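Probable chemoreceptor (Methyl-accepting chemotaxis) transmembrane protein (Rhizobium meliloti, PDB 6D8V) probably acts as a transmembrane chemoreceptor whose sensory domain binds quaternary ammonium compounds, such as the 1,1-dimethyl-prolinium bound here, to guide chemotaxis. Local coordinates at residues L29-L40 with L57-A68; S114-W124 with T137-T145. All coordinates share one frame; numbering follows the deposited sequence.

Interaction 1. Residues L29-L40 with L57-A68; sequences LAAAARTMSGVL and LLKANLEQHGFA
Met36 of 29-40 inserts as a knob into a hole formed by Leu57, Leu58, Ala60 and Asn61 of 57-68. Its CG stands anti to the backbone N (chi1 -176°), and the chain then bends at both chi2 and chi3. The bends bring Met36 CE between the segments, 3.5 Å from Leu57 O. CE also lies against the amide of Asn61, as the two side chains slide past each other in opposite directions.

Asn61 is a buried residue. Its ND2 gives a weak hydrogen bond to the backbone carbonyl of the long helix, Ala32 O (3.4 Å). That oxygen also accepts the regular helical bond from Met36 N. Asn61 OD1 turns instead to the methyl of Ala32, with CB 3.3 Å away. The same methyl approaches the His65 ring obliquely at NE2.

Leu29 closes the other end of the tight part. Its CD2 packs on His65 CB (3.7 Å) and Ala68 CB. CD1 reaches Phe67 CD2 at 3.8 Å, and these two side chains cross at about a right angle. Both Leu29 and Phe67 also touch Ile172 of strand 163-173.

The contact is looser toward the surface. Val39 CG2 meets Leu57 CD1 at 4.0 Å, and both residues are partly exposed. Ala60 adds only a grazing touch on Met36. On the inner side, Leu40 lies beside Leu58, which in turn rests on Pro101, Trp103 and Phe73 of the sheet.

The axes of 29-40 and 60-64 run nearly antiparallel, at 152°, and come within 10.8 Å. A long N-terminal helix packed against shorter helices, all lying over an antiparallel sheet, is the arrangement of Cache (PDC) sensor domains.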
loop_
_atom_site.group_PDB
_atom_site.type_symbol
_atom_site.label_atom_id
_atom_site.label_comp_id
_atom_site.label_asym_id
_atom_site.label_seq_id
_atom_site.Cartn_x
_atom_site.Cartn_y
_atom_site.Cartn_z
ATOM N N LEU A 29 -4.254 -0.096 -9.197
ATOM C CA LEU A 29 -4.922 -0.791 -8.098
ATOM C C LEU A 29 -5.963 0.103 -7.443
ATOM O O LEU A 29 -7.079 -0.345 -7.152
ATOM C CB LEU A 29 -3.916 -1.268 -7.045
ATOM C CG LEU A 29 -2.990 -2.430 -7.399
ATOM C CD1 LEU A 29 -2.267 -2.949 -6.150
ATOM C CD2 LEU A 29 -3.757 -3.551 -8.084
ATOM N N ALA A 30 -5.617 1.372 -7.201
ATOM C CA ALA A 30 -6.595 2.307 -6.650
ATOM C C ALA A 30 -7.871 2.314 -7.481
ATOM O O ALA A 30 -8.980 2.301 -6.931
ATOM C CB ALA A 30 -5.998 3.715 -6.571
ATOM N N ALA A 31 -7.733 2.316 -8.811
ATOM C CA ALA A 31 -8.901 2.263 -9.688
ATOM C C ALA A 31 -9.675 0.962 -9.515
ATOM O O ALA A 31 -10.915 0.966 -9.501
ATOM C CB ALA A 31 -8.474 2.422 -11.141
ATOM N N ALA A 32 -8.964 -0.165 -9.400
ATOM C CA ALA A 32 -9.640 -1.438 -9.170
ATOM C C ALA A 32 -10.327 -1.469 -7.811
ATOM O O ALA A 32 -11.403 -2.058 -7.671
ATOM C CB ALA A 32 -8.645 -2.594 -9.291
ATOM N N ALA A 33 -9.732 -0.839 -6.801
ATOM C CA ALA A 33 -10.399 -0.755 -5.507
ATOM C C ALA A 33 -11.654 0.109 -5.604
ATOM O O ALA A 33 -12.733 -0.294 -5.154
ATOM C CB ALA A 33 -9.432 -0.215 -4.446
ATOM N N ARG A 34 -11.538 1.295 -6.212
ATOM C CA ARG A 34 -12.697 2.184 -6.325
ATOM C C ARG A 34 -13.831 1.531 -7.115
ATOM O O ARG A 34 -15.005 1.644 -6.740
ATOM C CB ARG A 34 -12.290 3.520 -6.965
ATOM C CG ARG A 34 -13.441 4.516 -7.120
ATOM C CD ARG A 34 -12.978 5.932 -7.484
ATOM N NE ARG A 34 -14.077 6.896 -7.402
ATOM C CZ ARG A 34 -13.936 8.215 -7.505
ATOM N NH1 ARG A 34 -12.738 8.749 -7.693
ATOM N NH2 ARG A 34 -14.999 9.002 -7.420
ATOM N N THR A 35 -13.502 0.852 -8.218
ATOM C CA THR A 35 -14.515 0.093 -8.944
ATOM C C THR A 35 -15.197 -0.928 -8.041
ATOM O O THR A 35 -16.428 -1.025 -8.017
ATOM C CB THR A 35 -13.896 -0.609 -10.151
ATOM O OG1 THR A 35 -13.534 0.360 -11.141
ATOM C CG2 THR A 35 -14.885 -1.597 -10.754
ATOM N N MET A 36 -14.407 -1.711 -7.299
ATOM C CA MET A 36 -14.987 -2.719 -6.417
ATOM C C MET A 36 -15.887 -2.082 -5.364
ATOM O O MET A 36 -17.001 -2.561 -5.115
ATOM C CB MET A 36 -13.881 -3.541 -5.754
ATOM C CG MET A 36 -14.408 -4.676 -4.898
ATOM S SD MET A 36 -15.157 -5.976 -5.894
ATOM C CE MET A 36 -13.719 -6.584 -6.773
ATOM N N SER A 37 -15.422 -1.003 -4.733
ATOM C CA SER A 37 -16.268 -0.255 -3.811
ATOM C C SER A 37 -17.605 0.098 -4.448
ATOM O O SER A 37 -18.639 0.095 -3.769
ATOM C CB SER A 37 -15.544 1.012 -3.356
ATOM O OG SER A 37 -16.431 1.901 -2.699
ATOM N N GLY A 38 -17.604 0.401 -5.749
ATOM C CA GLY A 38 -18.846 0.736 -6.424
ATOM C C GLY A 38 -19.766 -0.459 -6.576
ATOM O O GLY A 38 -20.940 -0.404 -6.198
ATOM N N VAL A 39 -19.250 -1.559 -7.136
ATOM C CA VAL A 39 -20.113 -2.715 -7.379
ATOM C C VAL A 39 -20.624 -3.293 -6.066
ATOM O O VAL A 39 -21.746 -3.816 -6.003
ATOM C CB VAL A 39 -19.396 -3.793 -8.221
ATOM C CG1 VAL A 39 -18.091 -3.265 -8.778
ATOM C CG2 VAL A 39 -19.177 -5.056 -7.406
ATOM N N LEU A 40 -19.829 -3.200 -4.996
ATOM C CA LEU A 40 -20.329 -3.614 -3.689
ATOM C C LEU A 40 -21.418 -2.664 -3.193
ATOM O O LEU A 40 -22.414 -3.105 -2.605
ATOM C CB LEU A 40 -19.180 -3.704 -2.684
ATOM C CG LEU A 40 -18.190 -4.854 -2.887
ATOM C CD1 LEU A 40 -17.082 -4.843 -1.822
ATOM C CD2 LEU A 40 -18.901 -6.206 -2.915
ATOM N N LEU A 57 -17.734 -11.857 -5.540
ATOM C CA LEU A 57 -17.250 -10.752 -6.362
ATOM C C LEU A 57 -15.911 -10.221 -5.863
ATOM O O LEU A 57 -15.063 -9.814 -6.664
ATOM C CB LEU A 57 -18.281 -9.626 -6.395
ATOM C CG LEU A 57 -19.666 -9.987 -6.911
ATOM C CD1 LEU A 57 -20.588 -8.776 -6.861
ATOM C CD2 LEU A 57 -19.579 -10.557 -8.319
ATOM N N LEU A 58 -15.709 -10.196 -4.543
ATOM C CA LEU A 58 -14.494 -9.611 -3.987
ATOM C C LEU A 58 -13.233 -10.312 -4.476
ATOM O O LEU A 58 -12.153 -9.714 -4.450
ATOM C CB LEU A 58 -14.554 -9.651 -2.461
ATOM C CG LEU A 58 -14.294 -8.343 -1.711
ATOM C CD1 LEU A 58 -14.276 -8.589 -0.206
ATOM C CD2 LEU A 58 -12.998 -7.708 -2.162
ATOM N N LYS A 59 -13.337 -11.562 -4.917
ATOM C CA LYS A 59 -12.158 -12.286 -5.370
ATOM C C LYS A 59 -11.680 -11.822 -6.740
ATOM O O LYS A 59 -10.533 -12.099 -7.113
ATOM C CB LYS A 59 -12.449 -13.790 -5.386
ATOM C CG LYS A 59 -11.237 -14.673 -5.622
ATOM C CD LYS A 59 -11.579 -16.138 -5.382
ATOM C CE LYS A 59 -10.421 -17.055 -5.742
ATOM N NZ LYS A 59 -10.734 -18.476 -5.437
ATOM N N ALA A 60 -12.532 -11.111 -7.490
ATOM C CA ALA A 60 -12.164 -10.686 -8.837
ATOM C C ALA A 60 -10.935 -9.790 -8.833
ATOM O O ALA A 60 -10.134 -9.829 -9.777
ATOM C CB ALA A 60 -13.334 -9.962 -9.496
ATOM N N ASN A 61 -10.764 -8.985 -7.781
ATOM C CA ASN A 61 -9.673 -8.015 -7.755
ATOM C C ASN A 61 -8.305 -8.680 -7.669
ATOM O O ASN A 61 -7.302 -8.076 -8.071
ATOM C CB ASN A 61 -9.854 -7.053 -6.586
ATOM C CG ASN A 61 -10.428 -5.724 -7.013
ATOM O OD1 ASN A 61 -10.219 -5.277 -8.144
ATOM N ND2 ASN A 61 -11.148 -5.074 -6.103
ATOM N N LEU A 62 -8.236 -9.904 -7.132
ATOM C CA LEU A 62 -6.969 -10.624 -7.076
ATOM C C LEU A 62 -6.717 -11.443 -8.336
ATOM O O LEU A 62 -5.561 -11.607 -8.748
ATOM C CB LEU A 62 -6.930 -11.536 -5.852
ATOM C CG LEU A 62 -6.605 -10.918 -4.494
ATOM C CD1 LEU A 62 -6.497 -12.013 -3.437
ATOM C CD2 LEU A 62 -5.325 -10.090 -4.540
ATOM N N GLU A 63 -7.776 -11.966 -8.957
ATOM C CA GLU A 63 -7.607 -12.719 -10.191
ATOM C C GLU A 63 -7.171 -11.832 -11.353
ATOM O O GLU A 63 -6.545 -12.324 -12.297
ATOM C CB GLU A 63 -8.906 -13.443 -10.549
ATOM C CG GLU A 63 -9.266 -14.621 -9.653
ATOM C CD GLU A 63 -10.565 -15.288 -10.087
ATOM O OE1 GLU A 63 -11.647 -14.826 -9.664
ATOM O OE2 GLU A 63 -10.505 -16.261 -10.869
ATOM N N GLN A 64 -7.489 -10.534 -11.320
ATOM C CA GLN A 64 -7.195 -9.672 -12.461
ATOM C C GLN A 64 -5.960 -8.800 -12.281
ATOM O O GLN A 64 -5.444 -8.278 -13.272
ATOM C CB GLN A 64 -8.388 -8.757 -12.778
ATOM C CG GLN A 64 -9.741 -9.455 -12.894
ATOM C CD GLN A 64 -9.834 -10.430 -14.057
ATOM O OE1 GLN A 64 -9.330 -10.170 -15.156
ATOM N NE2 GLN A 64 -10.490 -11.566 -13.818
ATOM N N HIS A 65 -5.474 -8.610 -11.061
ATOM C CA HIS A 65 -4.318 -7.751 -10.807
ATOM C C HIS A 65 -3.318 -8.516 -9.942
ATOM O O HIS A 65 -3.523 -8.687 -8.737
ATOM C CB HIS A 65 -4.760 -6.452 -10.154
ATOM C CG HIS A 65 -5.915 -5.812 -10.854
ATOM N ND1 HIS A 65 -5.760 -5.024 -11.973
ATOM C CD2 HIS A 65 -7.247 -5.887 -10.626
ATOM C CE1 HIS A 65 -6.947 -4.622 -12.392
ATOM N NE2 HIS A 65 -7.865 -5.130 -11.590
ATOM N N GLY A 66 -2.239 -8.986 -10.571
ATOM C CA GLY A 66 -1.231 -9.744 -9.857
ATOM C C GLY A 66 -0.498 -8.944 -8.804
ATOM O O GLY A 66 0.056 -9.531 -7.867
ATOM N N PHE A 67 -0.486 -7.619 -8.929
ATOM C CA PHE A 67 0.236 -6.781 -7.981
ATOM C C PHE A 67 -0.530 -6.553 -6.686
ATOM O O PHE A 67 0.027 -5.962 -5.754
ATOM C CB PHE A 67 0.581 -5.446 -8.638
ATOM C CG PHE A 67 1.567 -4.625 -7.870
ATOM C CD1 PHE A 67 2.821 -5.140 -7.547
ATOM C CD2 PHE A 67 1.251 -3.330 -7.483
ATOM C CE1 PHE A 67 3.741 -4.382 -6.834
ATOM C CE2 PHE A 67 2.158 -2.560 -6.781
ATOM C CZ PHE A 67 3.413 -3.090 -6.452
ATOM N N ALA A 68 -1.773 -7.018 -6.596
ATOM C CA ALA A 68 -2.546 -6.931 -5.365
ATOM C C ALA A 68 -2.337 -8.190 -4.527
ATOM O O ALA A 68 -2.523 -9.307 -5.020
ATOM C CB ALA A 68 -4.027 -6.737 -5.682
#

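Interaction 2. Residues S114-W124 with T137-T145; sequences STFKADYAAEW and TQPYLAEGT. With PBE (1,1-dimethyl-prolinium), chain C.
Trp124 and Tyr140 both place CG between the backbone N and the carbonyl carbon (chi1 51° and 71°). This swings the two rings toward each other and toward the bound 1,1-dimethyl-prolinium. The five-membered ring of Trp124 and the Tyr140 ring are tilted by 28° and well displaced, with little overlap; Trp124 CD1 is 4.2 Å from Tyr140 CZ. The ligand lies against them in different ways. PBE CG sits over the centre of one Trp124 face, 3.3 Å from CD2. PBE CA meets the Tyr140 ring at its edge, near the plane. Asp119 O lies over the opposite Trp124 face, toward the rim. Tyr140 OH is held by Ser153.

Phe116 faces the quaternary ammonium. The methyl carbon PBE CE on the quaternary nitrogen lies over one ring face, 3.4 Å from CD1. With Trp72 set edge-to-face to Trp124 and Tyr102 also in the pocket, this is an aromatic cage, a common way to bind a quaternary ammonium. The pocket belongs to the family's first PDC sensor domain, of the Cache clan.

The ligand carboxylate is gripped by two successive backbone N-H groups. Glu143 N bonds to PBE O and Gly144 N to PBE OXT, each at 2.7 Å and fairly straight.

The Glu143 side chain leads the other way, to the loop at Phe116. Its OE2 takes a weak bond from Lys117 N (3.3 Å). Gly144 itself packs against Ser114 CB and Thr115 O.

At the far end, Gln138 N donates to Glu123 OE1 (2.9 Å), meeting the carboxylate from above its plane. Thr137 CG2 packs on Trp124 CA beside this bond, while Thr137 OG1 bonds to Ser153 N. The Gln138 amide reaches Ser196 through OE1.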
loop_
_atom_site.group_PDB
_atom_site.type_symbol
_atom_site.label_atom_id
_atom_site.label_comp_id
_atom_site.label_asym_id
_atom_site.label_seq_id
_atom_site.Cartn_x
_atom_site.Cartn_y
_atom_site.Cartn_z
ATOM N N SER A 114 -9.905 -15.352 4.283
ATOM C CA SER A 114 -9.580 -15.091 5.674
ATOM C C SER A 114 -10.695 -14.271 6.324
ATOM O O SER A 114 -11.797 -14.136 5.788
ATOM C CB SER A 114 -8.222 -14.391 5.763
ATOM O OG SER A 114 -7.277 -15.022 4.914
ATOM N N THR A 115 -10.410 -13.734 7.507
ATOM C CA THR A 115 -11.310 -12.810 8.180
ATOM C C THR A 115 -10.492 -12.044 9.204
ATOM O O THR A 115 -9.488 -12.550 9.711
ATOM C CB THR A 115 -12.488 -13.524 8.851
ATOM O OG1 THR A 115 -13.233 -14.251 7.867
ATOM C CG2 THR A 115 -13.406 -12.512 9.515
ATOM N N PHE A 116 -10.922 -10.818 9.490
ATOM C CA PHE A 116 -10.136 -9.900 10.299
ATOM C C PHE A 116 -11.050 -9.143 11.253
ATOM O O PHE A 116 -12.278 -9.176 11.134
ATOM C CB PHE A 116 -9.349 -8.930 9.417
ATOM C CG PHE A 116 -10.202 -8.165 8.444
ATOM C CD1 PHE A 116 -10.641 -8.756 7.269
ATOM C CD2 PHE A 116 -10.550 -6.852 8.699
ATOM C CE1 PHE A 116 -11.424 -8.051 6.372
ATOM C CE2 PHE A 116 -11.328 -6.142 7.807
ATOM C CZ PHE A 116 -11.769 -6.742 6.642
ATOM N N LYS A 117 -10.430 -8.456 12.211
ATOM C CA LYS A 117 -11.167 -7.683 13.198
ATOM C C LYS A 117 -11.525 -6.307 12.650
ATOM O O LYS A 117 -10.767 -5.697 11.892
ATOM C CB LYS A 117 -10.358 -7.527 14.491
ATOM C CG LYS A 117 -10.979 -6.528 15.466
ATOM C CD LYS A 117 -10.123 -6.279 16.698
ATOM C CE LYS A 117 -10.795 -5.258 17.614
ATOM N NZ LYS A 117 -10.116 -5.113 18.935
ATOM N N ALA A 118 -12.696 -5.817 13.059
ATOM C CA ALA A 118 -13.218 -4.540 12.572
ATOM C C ALA A 118 -12.670 -3.403 13.431
ATOM O O ALA A 118 -13.350 -2.842 14.294
ATOM C CB ALA A 118 -14.742 -4.556 12.569
ATOM N N ASP A 119 -11.410 -3.045 13.169
ATOM C CA ASP A 119 -10.727 -1.984 13.913
ATOM C C ASP A 119 -10.997 -0.658 13.208
ATOM O O ASP A 119 -10.199 -0.187 12.398
ATOM C CB ASP A 119 -9.237 -2.282 14.025
ATOM C CG ASP A 119 -8.525 -1.339 14.974
ATOM O OD1 ASP A 119 -9.207 -0.487 15.583
ATOM O OD2 ASP A 119 -7.288 -1.449 15.118
ATOM N N TYR A 120 -12.141 -0.044 13.540
ATOM C CA TYR A 120 -12.584 1.170 12.853
ATOM C C TYR A 120 -11.604 2.327 13.015
ATOM O O TYR A 120 -11.537 3.200 12.141
ATOM C CB TYR A 120 -13.965 1.592 13.358
ATOM C CG TYR A 120 -15.088 0.649 12.983
ATOM C CD1 TYR A 120 -14.902 -0.337 12.026
ATOM C CD2 TYR A 120 -16.339 0.749 13.586
ATOM C CE1 TYR A 120 -15.925 -1.201 11.680
ATOM C CE2 TYR A 120 -17.372 -0.113 13.245
ATOM C CZ TYR A 120 -17.156 -1.087 12.292
ATOM O OH TYR A 120 -18.168 -1.951 11.944
ATOM N N ALA A 121 -10.863 2.380 14.120
ATOM C CA ALA A 121 -9.885 3.448 14.289
ATOM C C ALA A 121 -8.577 3.167 13.563
ATOM O O ALA A 121 -7.707 4.047 13.520
ATOM C CB ALA A 121 -9.615 3.687 15.775
ATOM N N ALA A 122 -8.419 1.973 12.997
ATOM C CA ALA A 122 -7.204 1.642 12.271
ATOM C C ALA A 122 -7.099 2.478 11.002
ATOM O O ALA A 122 -8.098 2.896 10.412
ATOM C CB ALA A 122 -7.171 0.154 11.925
ATOM N N GLU A 123 -5.861 2.721 10.578
ATOM C CA GLU A 123 -5.658 3.576 9.420
ATOM C C GLU A 123 -6.433 3.067 8.211
ATOM O O GLU A 123 -7.051 3.855 7.492
ATOM C CB GLU A 123 -4.171 3.682 9.106
ATOM C CG GLU A 123 -3.605 5.060 9.340
ATOM C CD GLU A 123 -2.234 5.210 8.737
ATOM O OE1 GLU A 123 -1.585 4.172 8.493
ATOM O OE2 GLU A 123 -1.811 6.359 8.499
ATOM N N TRP A 124 -6.411 1.754 7.965
ATOM C CA TRP A 124 -6.989 1.226 6.732
ATOM C C TRP A 124 -8.491 1.447 6.661
ATOM O O TRP A 124 -9.051 1.453 5.558
ATOM C CB TRP A 124 -6.672 -0.261 6.596
ATOM C CG TRP A 124 -7.024 -1.039 7.821
ATOM C CD1 TRP A 124 -6.199 -1.351 8.865
ATOM C CD2 TRP A 124 -8.310 -1.581 8.146
ATOM N NE1 TRP A 124 -6.893 -2.073 9.813
ATOM C CE2 TRP A 124 -8.189 -2.227 9.394
ATOM C CE3 TRP A 124 -9.549 -1.594 7.494
ATOM C CZ2 TRP A 124 -9.260 -2.876 10.005
ATOM C CZ3 TRP A 124 -10.610 -2.239 8.101
ATOM C CH2 TRP A 124 -10.458 -2.871 9.346
ATOM N N THR A 137 -2.536 3.586 3.297
ATOM C CA THR A 137 -2.096 3.504 4.683
ATOM C C THR A 137 -0.576 3.521 4.804
ATOM O O THR A 137 0.164 3.166 3.885
ATOM C CB THR A 137 -2.622 2.230 5.353
ATOM O OG1 THR A 137 -1.941 1.086 4.815
ATOM C CG2 THR A 137 -4.115 2.079 5.134
ATOM N N GLN A 138 -0.115 3.938 5.971
ATOM C CA GLN A 138 1.267 3.700 6.330
ATOM C C GLN A 138 1.484 2.196 6.444
ATOM O O GLN A 138 0.556 1.445 6.761
ATOM C CB GLN A 138 1.633 4.392 7.646
ATOM C CG GLN A 138 1.731 5.912 7.560
ATOM C CD GLN A 138 2.930 6.388 6.757
ATOM O OE1 GLN A 138 3.822 5.609 6.427
ATOM N NE2 GLN A 138 2.954 7.677 6.440
ATOM N N PRO A 139 2.700 1.734 6.180
ATOM C CA PRO A 139 2.952 0.293 6.217
ATOM C C PRO A 139 2.624 -0.287 7.584
ATOM O O PRO A 139 3.013 0.259 8.622
ATOM C CB PRO A 139 4.444 0.187 5.875
ATOM C CG PRO A 139 5.000 1.514 6.172
ATOM C CD PRO A 139 3.921 2.501 5.891
ATOM N N TYR A 140 1.888 -1.397 7.572
ATOM C CA TYR A 140 1.452 -2.033 8.806
ATOM C C TYR A 140 1.463 -3.539 8.610
ATOM O O TYR A 140 1.373 -4.040 7.481
ATOM C CB TYR A 140 0.055 -1.564 9.233
ATOM C CG TYR A 140 -1.046 -2.099 8.340
ATOM C CD1 TYR A 140 -1.327 -1.501 7.119
ATOM C CD2 TYR A 140 -1.794 -3.208 8.712
ATOM C CE1 TYR A 140 -2.317 -1.986 6.295
ATOM C CE2 TYR A 140 -2.791 -3.701 7.895
ATOM C CZ TYR A 140 -3.050 -3.087 6.687
ATOM O OH TYR A 140 -4.045 -3.576 5.864
ATOM N N LEU A 141 1.579 -4.252 9.727
ATOM C CA LEU A 141 1.546 -5.705 9.716
ATOM C C LEU A 141 0.101 -6.186 9.699
ATOM O O LEU A 141 -0.652 -5.931 10.642
ATOM C CB LEU A 141 2.279 -6.261 10.937
ATOM C CG LEU A 141 2.041 -7.747 11.202
ATOM C CD1 LEU A 141 2.561 -8.583 10.041
ATOM C CD2 LEU A 141 2.643 -8.231 12.516
ATOM N N ALA A 142 -0.275 -6.896 8.637
ATOM C CA ALA A 142 -1.640 -7.378 8.452
ATOM C C ALA A 142 -1.956 -8.557 9.373
ATOM O O ALA A 142 -1.103 -9.411 9.630
ATOM C CB ALA A 142 -1.858 -7.789 6.996
ATOM N N GLU A 143 -3.214 -8.608 9.839
ATOM C CA GLU A 143 -3.704 -9.625 10.770
ATOM C C GLU A 143 -4.278 -10.854 10.071
ATOM O O GLU A 143 -3.918 -11.985 10.405
ATOM C CB GLU A 143 -4.782 -9.039 11.690
ATOM C CG GLU A 143 -5.695 -10.117 12.308
ATOM C CD GLU A 143 -6.930 -9.545 12.982
ATOM O OE1 GLU A 143 -6.960 -8.317 13.220
ATOM O OE2 GLU A 143 -7.869 -10.322 13.269
ATOM N N GLY A 144 -5.200 -10.661 9.137
ATOM C CA GLY A 144 -5.931 -11.783 8.579
ATOM C C GLY A 144 -5.156 -12.615 7.578
ATOM O O GLY A 144 -5.694 -13.612 7.085
ATOM N N THR A 145 -3.926 -12.230 7.260
ATOM C CA THR A 145 -3.146 -12.979 6.286
ATOM C C THR A 145 -2.756 -14.339 6.856
ATOM O O THR A 145 -2.587 -14.510 8.066
ATOM C CB THR A 145 -1.897 -12.190 5.883
ATOM O OG1 THR A 145 -1.117 -11.890 7.050
ATOM C CG2 THR A 145 -2.296 -10.891 5.212
HETATM N N PBE C . -6.596 -6.485 6.007
HETATM C CD PBE C . -7.142 -5.361 5.625
HETATM C CA PBE C . -5.945 -6.073 7.317
HETATM C CB PBE C . -7.083 -5.195 7.975
HETATM C CG PBE C . -7.682 -4.656 7.003
HETATM C CE PBE C . -7.643 -7.512 6.197
HETATM C CF PBE C . -5.583 -6.929 5.030
HETATM C C PBE C . -5.519 -7.140 8.193
HETATM O O PBE C . -5.289 -6.884 9.407
HETATM O OXT PBE C . -5.347 -8.310 7.762
#

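How the interactions relate
Interaction 1 comes first along the chain and closes before interaction 2 opens. Their centres are about 18 Å apart, and their nearest atoms about 7 Å, so they do not touch. The seven-stranded antiparallel sheet joins them. Residues 29-40 and 57-68 pack on strands 70-75, 101-105, 149-160 and 163-173. Residues 114-124 and 137-145 include the end of strand 111-115 and strand 140-142 of the same sheet, together with loops around the ligand. Strand 70-75 is shared: Phe73 meets Leu58, while Trp72 and Ala74 meet Phe116 and Trp124. The sheet thus lies between the ligand pocket and the long helix 2-45, consistent with a sensory domain that links the two.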